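Local coordinates for protein cytochrome P450 (Bacillus megaterium, PDB 5L92) that binds heme and corticosterone and, as a cytochrome P450, probably acts as a steroid-oxidising monooxygenase, at residues Gln124-Glu127 / His128-Asp131; Val144-Ile147 / Ala148-Gly152; Asp299-Ala303 / Gly304-Lys308. All blocks are in the same frame, centred on the assembly; numbering follows the deposited sequence.

Contact 1: residues Gln124-Glu127 / His128-Asp131; sequences QEVE and HLED
His128 folds its imidazole back along the chain toward the C-terminal end of helix 112-125. From CB the side chain rises with CG set between the backbone N and the carbonyl carbon (chi1 70°). That torsion carries the ring over the turn instead of out beyond it. ND1 then lies 3.4 Å from Glu125 O, and CE1 comes to 3.3 Å from the same Glu125 O, so that this carbonyl oxygen meets the ring at its edge, in plane. One face of the imidazole is covered within its own segment by Leu129 CG, offset toward the rim of the ring.

The backbone here closes a type I beta turn from Val126 to Leu129. Its bond runs from Leu129 N to Val126 O (2.9 Å), the donor N standing 54° out of the carbonyl plane. The residues at the two ends of the turn also meet through their side chains: the CD1 branch of Leu129 comes obliquely against CG1 of Val126 at 3.9 Å.

Val126 O also accepts a bond from Lys402 NZ, which binds Leu129 O as well. Val126 and Leu129 both pack on His137 of helix 134-139, and the turn leads into strand 131-133, the edge strand paired with strand 399-401, where Asp131 forms a salt bridge with Arg401.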
loop_
_atom_site.group_PDB
_atom_site.type_symbol
_atom_site.label_atom_id
_atom_site.label_comp_id
_atom_site.label_asym_id
_atom_site.label_seq_id
_atom_site.Cartn_x
_atom_site.Cartn_y
_atom_site.Cartn_z
ATOM N N GLN A 124 -22.706 -9.144 -6.827
ATOM C CA GLN A 124 -24.082 -9.625 -6.689
ATOM C C GLN A 124 -24.780 -8.967 -5.512
ATOM O O GLN A 124 -25.975 -8.641 -5.582
ATOM C CB GLN A 124 -24.091 -11.153 -6.526
ATOM C CG GLN A 124 -25.490 -11.781 -6.633
ATOM C CD GLN A 124 -26.250 -11.390 -7.918
ATOM O OE1 GLN A 124 -25.857 -11.754 -9.032
ATOM N NE2 GLN A 124 -27.352 -10.658 -7.754
ATOM N N GLU A 125 -24.050 -8.757 -4.417
ATOM C CA GLU A 125 -24.645 -8.164 -3.232
ATOM C C GLU A 125 -25.148 -6.740 -3.469
ATOM O O GLU A 125 -26.069 -6.296 -2.780
ATOM C CB GLU A 125 -23.624 -8.224 -2.094
ATOM C CG GLU A 125 -23.420 -9.672 -1.630
ATOM C CD GLU A 125 -22.441 -9.796 -0.490
ATOM O OE1 GLU A 125 -21.962 -8.743 -0.018
ATOM O OE2 GLU A 125 -22.157 -10.948 -0.069
ATOM N N VAL A 126 -24.602 -6.019 -4.440
ATOM C CA VAL A 126 -25.072 -4.664 -4.696
ATOM C C VAL A 126 -25.718 -4.535 -6.076
ATOM O O VAL A 126 -25.951 -3.421 -6.547
ATOM C CB VAL A 126 -23.938 -3.630 -4.496
ATOM C CG1 VAL A 126 -23.537 -3.561 -3.008
ATOM C CG2 VAL A 126 -22.734 -3.956 -5.344
ATOM N N GLU A 127 -26.040 -5.676 -6.717
ATOM C CA GLU A 127 -26.749 -5.678 -7.995
ATOM C C GLU A 127 -27.996 -4.804 -7.939
ATOM O O GLU A 127 -28.371 -4.188 -8.940
ATOM C CB GLU A 127 -27.096 -7.135 -8.378
ATOM C CG GLU A 127 -27.771 -7.363 -9.732
ATOM C CD GLU A 127 -26.850 -7.128 -10.924
ATOM O OE1 GLU A 127 -25.612 -7.212 -10.743
ATOM O OE2 GLU A 127 -27.362 -6.861 -12.042
ATOM N N HIS A 128 -28.644 -4.717 -6.772
ATOM C CA HIS A 128 -29.878 -3.935 -6.644
ATOM C C HIS A 128 -29.667 -2.419 -6.548
ATOM O O HIS A 128 -30.630 -1.669 -6.757
ATOM C CB HIS A 128 -30.674 -4.414 -5.422
ATOM C CG HIS A 128 -30.050 -4.074 -4.095
ATOM N ND1 HIS A 128 -28.988 -4.776 -3.569
ATOM C CD2 HIS A 128 -30.356 -3.122 -3.179
ATOM C CE1 HIS A 128 -28.656 -4.269 -2.392
ATOM N NE2 HIS A 128 -29.472 -3.265 -2.131
ATOM N N LEU A 129 -28.458 -1.939 -6.246
ATOM C CA LEU A 129 -28.223 -0.496 -6.150
ATOM C C LEU A 129 -27.864 0.084 -7.518
ATOM O O LEU A 129 -27.094 -0.504 -8.277
ATOM C CB LEU A 129 -27.113 -0.199 -5.141
ATOM C CG LEU A 129 -27.298 -0.764 -3.716
ATOM C CD1 LEU A 129 -26.046 -0.524 -2.853
ATOM C CD2 LEU A 129 -28.519 -0.191 -3.005
ATOM N N GLU A 130 -28.454 1.222 -7.839
ATOM C CA GLU A 130 -28.070 1.939 -9.054
ATOM C C GLU A 130 -26.759 2.699 -8.834
ATOM O O GLU A 130 -25.962 2.847 -9.760
ATOM C CB GLU A 130 -29.209 2.881 -9.467
ATOM C CG GLU A 130 -28.991 3.678 -10.800
ATOM C CD GLU A 130 -28.918 2.772 -12.067
ATOM O OE1 GLU A 130 -29.277 1.565 -11.982
ATOM O OE2 GLU A 130 -28.502 3.269 -13.158
ATOM N N ASP A 131 -26.513 3.141 -7.606
ATOM C CA ASP A 131 -25.338 3.911 -7.221
ATOM C C ASP A 131 -24.607 3.145 -6.126
ATOM O O ASP A 131 -25.222 2.758 -5.130
ATOM C CB ASP A 131 -25.734 5.307 -6.714
ATOM C CG ASP A 131 -26.306 6.206 -7.813
ATOM O OD1 ASP A 131 -25.926 6.045 -8.989
ATOM O OD2 ASP A 131 -27.136 7.090 -7.492
#

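Contact 2: residues Val144-Ile147 / Ala148-Gly152; sequences VMVI and ADILG
The C-terminal turns of helix 141-151, which end in a Schellman motif, bring Val146 against Ile150 and Ile147 against Leu151, each pair one helical turn apart. CG1 of Val146 meets CD1 of Ile150 at 3.8 Å, the two side chains lying alongside and pointing the same way. Ile147 is turned with CG1 anti to its backbone N (chi1 -155°), which brings CG1 to 4.1 Å from Leu151 CD1. CD1 of Ile150 also comes within 4.3 Å of CD1 of Ile147, tying the two pairs together.

Four successive i to i+4 bonds support these rows, among them Leu151 N to Ile147 O at 2.9 Å and nearly straight (167°), and Ile150 N to Val146 O in the carbonyl plane. At Gly152, the C-prime residue, phi becomes positive and the helix closes: Gly152 N bonds Ala148 O at 2.9 Å, Val153 N turns back to the same oxygen, and the longer approach of Gly152 N to Asp149 O completes the Schellman pattern.

The helix is buried between helices 229-245 and 355-372. Val146 and Ile150 face Leu357 of helix 355-372, whereas Ile147 and Leu151 pack on Leu239 of helix 229-245. The Ile147 side chain approaches the bound heme to about 4 Å between nearest atoms.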
loop_
_atom_site.group_PDB
_atom_site.type_symbol
_atom_site.label_atom_id
_atom_site.label_comp_id
_atom_site.label_asym_id
_atom_site.label_seq_id
_atom_site.Cartn_x
_atom_site.Cartn_y
_atom_site.Cartn_z
ATOM N N VAL A 144 -9.395 -7.731 1.808
ATOM C CA VAL A 144 -9.325 -8.205 3.189
ATOM C C VAL A 144 -9.832 -9.645 3.269
ATOM O O VAL A 144 -9.378 -10.435 4.111
ATOM C CB VAL A 144 -10.105 -7.273 4.132
ATOM C CG1 VAL A 144 -11.590 -7.278 3.803
ATOM C CG2 VAL A 144 -9.863 -7.661 5.619
ATOM N N MET A 145 -10.781 -9.996 2.408
ATOM C CA MET A 145 -11.291 -11.361 2.346
ATOM C C MET A 145 -10.220 -12.305 1.841
ATOM O O MET A 145 -10.084 -13.427 2.336
ATOM C CB MET A 145 -12.528 -11.436 1.441
ATOM C CG MET A 145 -13.759 -10.789 2.008
ATOM S SD MET A 145 -14.988 -10.459 0.724
ATOM C CE MET A 145 -16.498 -10.462 1.638
ATOM N N VAL A 146 -9.439 -11.864 0.860
ATOM C CA VAL A 146 -8.288 -12.647 0.430
ATOM C C VAL A 146 -7.286 -12.786 1.573
ATOM O O VAL A 146 -6.836 -13.891 1.891
ATOM C CB VAL A 146 -7.634 -12.016 -0.812
ATOM C CG1 VAL A 146 -6.357 -12.740 -1.137
ATOM C CG2 VAL A 146 -8.560 -12.084 -2.005
ATOM N N ILE A 147 -6.918 -11.663 2.210
ATOM C CA ILE A 147 -5.871 -11.709 3.234
ATOM C C ILE A 147 -6.319 -12.500 4.457
ATOM O O ILE A 147 -5.505 -13.145 5.103
ATOM C CB ILE A 147 -5.411 -10.288 3.635
ATOM C CG1 ILE A 147 -3.981 -10.313 4.175
ATOM C CG2 ILE A 147 -6.311 -9.691 4.744
ATOM C CD1 ILE A 147 -2.927 -10.670 3.142
ATOM N N ALA A 148 -7.603 -12.443 4.809
ATOM C CA ALA A 148 -8.108 -13.247 5.914
ATOM C C ALA A 148 -8.034 -14.741 5.588
ATOM O O ALA A 148 -7.735 -15.558 6.470
ATOM C CB ALA A 148 -9.537 -12.843 6.253
ATOM N N ASP A 149 -8.261 -15.118 4.321
ATOM C CA ASP A 149 -8.067 -16.516 3.927
ATOM C C ASP A 149 -6.595 -16.910 3.956
ATOM O O ASP A 149 -6.258 -18.020 4.363
ATOM C CB ASP A 149 -8.630 -16.763 2.534
ATOM C CG ASP A 149 -10.131 -16.950 2.540
ATOM O OD1 ASP A 149 -10.739 -16.972 3.635
ATOM O OD2 ASP A 149 -10.704 -17.084 1.445
ATOM N N ILE A 150 -5.705 -16.009 3.544
ATOM C CA ILE A 150 -4.272 -16.306 3.539
ATOM C C ILE A 150 -3.738 -16.472 4.962
ATOM O O ILE A 150 -2.907 -17.351 5.220
ATOM C CB ILE A 150 -3.497 -15.198 2.795
ATOM C CG1 ILE A 150 -3.728 -15.276 1.289
ATOM C CG2 ILE A 150 -1.980 -15.288 3.077
ATOM C CD1 ILE A 150 -3.207 -14.058 0.546
ATOM N N LEU A 151 -4.137 -15.584 5.884
ATOM C CA LEU A 151 -3.710 -15.709 7.280
ATOM C C LEU A 151 -4.406 -16.866 8.001
ATOM O O LEU A 151 -3.831 -17.456 8.920
ATOM C CB LEU A 151 -3.959 -14.397 8.025
ATOM C CG LEU A 151 -3.159 -13.235 7.438
ATOM C CD1 LEU A 151 -3.653 -11.864 7.907
ATOM C CD2 LEU A 151 -1.707 -13.426 7.791
ATOM N N GLY A 152 -5.620 -17.208 7.596
ATOM C CA GLY A 152 -6.405 -18.208 8.280
ATOM C C GLY A 152 -7.176 -17.647 9.453
ATOM O O GLY A 152 -7.383 -18.358 10.445
#

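Contact 3: residues Asp299-Ala303 / Gly304-Lys308; sequences DVTLA and GKKLK
Val300 and Leu307 form a hydrogen-bonded antiparallel pair, with a bond in each direction between their backbones. Leu307 N reaches Val300 O at 2.7 Å, nearly along the C=O axis, and the return bond from Val300 N to Leu307 O is longer. Leu302 and Lys305 make the second such pair, but their two bonds differ in direction: Leu302 N lies in the carbonyl plane of Lys305 O, whereas Lys305 N sits well above the plane of Leu302 O, the bond that closes the turn. Between them Thr301 and Lys306 are the non-hydrogen-bonded pair, and Thr301 CA makes a CA-H...O contact with Lys305 O at 3.0 Å.

These bonds form the single ladder of a two-stranded beta hairpin, strands 300-302 and 305-307, joined by a type I' turn from Leu302 to Lys305. Ala303 and Gly304 occupy the turn and both have positive phi, as this turn type requires.

Apolar contacts gather on the face bearing Val300, Leu302, Lys305 and Leu307. With CG1 between its backbone N and carbonyl carbon (chi1 60°), Val300 sets this branch 3.9 Å from Leu307 CB, while CD1 of Leu307 reaches back to Leu302 CB at 4.1 Å. Val300 and Leu307 also pack on Phe65, and Leu302 rests on Val49 and Val58. The end of Lys305 leads away, its NZ bonding Val38 O on strand 38-41.

On the other face Thr301 lies alongside Lys306, its OG1 4.1 Å from Lys306 CG, while its CG2 leans over the turn to Gly304 CA at 3.6 Å.

Beyond the paired residues, Asp299 OD1 lies 3.5 Å from Lys308 CA and accepts a bond from Ala309 N; the Asp299 carboxylate and the Lys308 ammonium group are not in contact.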
loop_
_atom_site.group_PDB
_atom_site.type_symbol
_atom_site.label_atom_id
_atom_site.label_comp_id
_atom_site.label_asym_id
_atom_site.label_seq_id
_atom_site.Cartn_x
_atom_site.Cartn_y
_atom_site.Cartn_z
ATOM N N ASP A 299 27.023 9.019 7.855
ATOM C CA ASP A 299 27.106 10.213 7.004
ATOM C C ASP A 299 27.182 9.844 5.527
ATOM O O ASP A 299 27.930 8.951 5.130
ATOM C CB ASP A 299 28.338 11.056 7.370
ATOM C CG ASP A 299 28.198 11.822 8.719
ATOM O OD1 ASP A 299 27.240 11.592 9.493
ATOM O OD2 ASP A 299 29.080 12.665 9.013
ATOM N N VAL A 300 26.433 10.571 4.701
ATOM C CA VAL A 300 26.411 10.294 3.275
ATOM C C VAL A 300 26.063 11.563 2.538
ATOM O O VAL A 300 25.282 12.386 3.018
ATOM C CB VAL A 300 25.410 9.162 2.930
ATOM C CG1 VAL A 300 23.972 9.539 3.351
ATOM C CG2 VAL A 300 25.499 8.849 1.440
ATOM N N THR A 301 26.625 11.704 1.346
ATOM C CA THR A 301 26.278 12.766 0.429
ATOM C C THR A 301 25.285 12.205 -0.581
ATOM O O THR A 301 25.477 11.101 -1.091
ATOM C CB THR A 301 27.536 13.321 -0.237
ATOM O OG1 THR A 301 28.407 13.818 0.789
ATOM C CG2 THR A 301 27.197 14.472 -1.237
ATOM N N LEU A 302 24.186 12.928 -0.796
ATOM C CA LEU A 302 23.119 12.497 -1.701
ATOM C C LEU A 302 22.779 13.708 -2.547
ATOM O O LEU A 302 22.355 14.723 -1.996
ATOM C CB LEU A 302 21.875 12.007 -0.943
ATOM C CG LEU A 302 20.704 11.524 -1.829
ATOM C CD1 LEU A 302 21.067 10.201 -2.503
ATOM C CD2 LEU A 302 19.374 11.380 -1.081
ATOM N N ALA A 303 23.049 13.639 -3.851
ATOM C CA ALA A 303 22.886 14.799 -4.747
ATOM C C ALA A 303 23.553 16.061 -4.182
ATOM O O ALA A 303 23.001 17.168 -4.217
ATOM C CB ALA A 303 21.404 15.047 -5.030
ATOM N N GLY A 304 24.753 15.893 -3.636
ATOM C CA GLY A 304 25.524 17.045 -3.192
ATOM C C GLY A 304 25.138 17.607 -1.842
ATOM O O GLY A 304 25.730 18.607 -1.415
ATOM N N LYS A 305 24.176 16.998 -1.160
ATOM C CA LYS A 305 23.779 17.370 0.183
ATOM C C LYS A 305 24.377 16.386 1.176
ATOM O O LYS A 305 24.575 15.220 0.864
ATOM C CB LYS A 305 22.257 17.380 0.300
ATOM C CG LYS A 305 21.573 18.473 -0.530
ATOM C CD LYS A 305 21.742 19.841 0.136
ATOM C CE LYS A 305 21.150 20.949 -0.730
ATOM N NZ LYS A 305 19.690 21.093 -0.479
ATOM N N LYS A 306 24.642 16.853 2.379
ATOM C CA LYS A 306 25.403 16.078 3.353
ATOM C C LYS A 306 24.455 15.627 4.459
ATOM O O LYS A 306 24.173 16.372 5.396
ATOM C CB LYS A 306 26.569 16.904 3.889
ATOM C CG LYS A 306 27.559 17.271 2.786
ATOM C CD LYS A 306 28.609 18.237 3.272
ATOM C CE LYS A 306 29.614 17.534 4.175
ATOM N NZ LYS A 306 30.411 18.477 5.025
ATOM N N LEU A 307 23.983 14.394 4.350
ATOM C CA LEU A 307 23.061 13.850 5.326
ATOM C C LEU A 307 23.880 13.286 6.484
ATOM O O LEU A 307 24.954 12.731 6.273
ATOM C CB LEU A 307 22.180 12.790 4.667
ATOM C CG LEU A 307 21.082 13.299 3.707
ATOM C CD1 LEU A 307 21.572 14.157 2.567
ATOM C CD2 LEU A 307 20.352 12.161 3.097
ATOM N N LYS A 308 23.406 13.486 7.708
ATOM C CA LYS A 308 24.136 13.071 8.899
ATOM C C LYS A 308 23.511 11.826 9.511
ATOM O O LYS A 308 22.284 11.646 9.483
ATOM C CB LYS A 308 24.165 14.165 9.975
ATOM C CG LYS A 308 24.615 15.499 9.484
ATOM C CD LYS A 308 26.017 15.426 8.897
ATOM C CE LYS A 308 26.549 16.812 8.637
ATOM N NZ LYS A 308 26.644 17.526 9.951
#

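Contact 2 is the buried member of the set, lying beside the heme, whereas contacts 1 and 3 are at the surface on opposite sides of the chain's centre, their centres about 55 Å apart. All three are local, but their backbones differ: contact 2 is held by successive helical bonds, contact 3 by paired strands, and contact 1 by a single turn bond following helix 112-125. Aliphatic side chains dominate contact 2, while the surface contacts combine apolar pairs with charged or polar groups. Helix 112-125 joins two of them, since contact 1 lies at its C-terminal end and Met145 and Val146 of contact 2 pack against it.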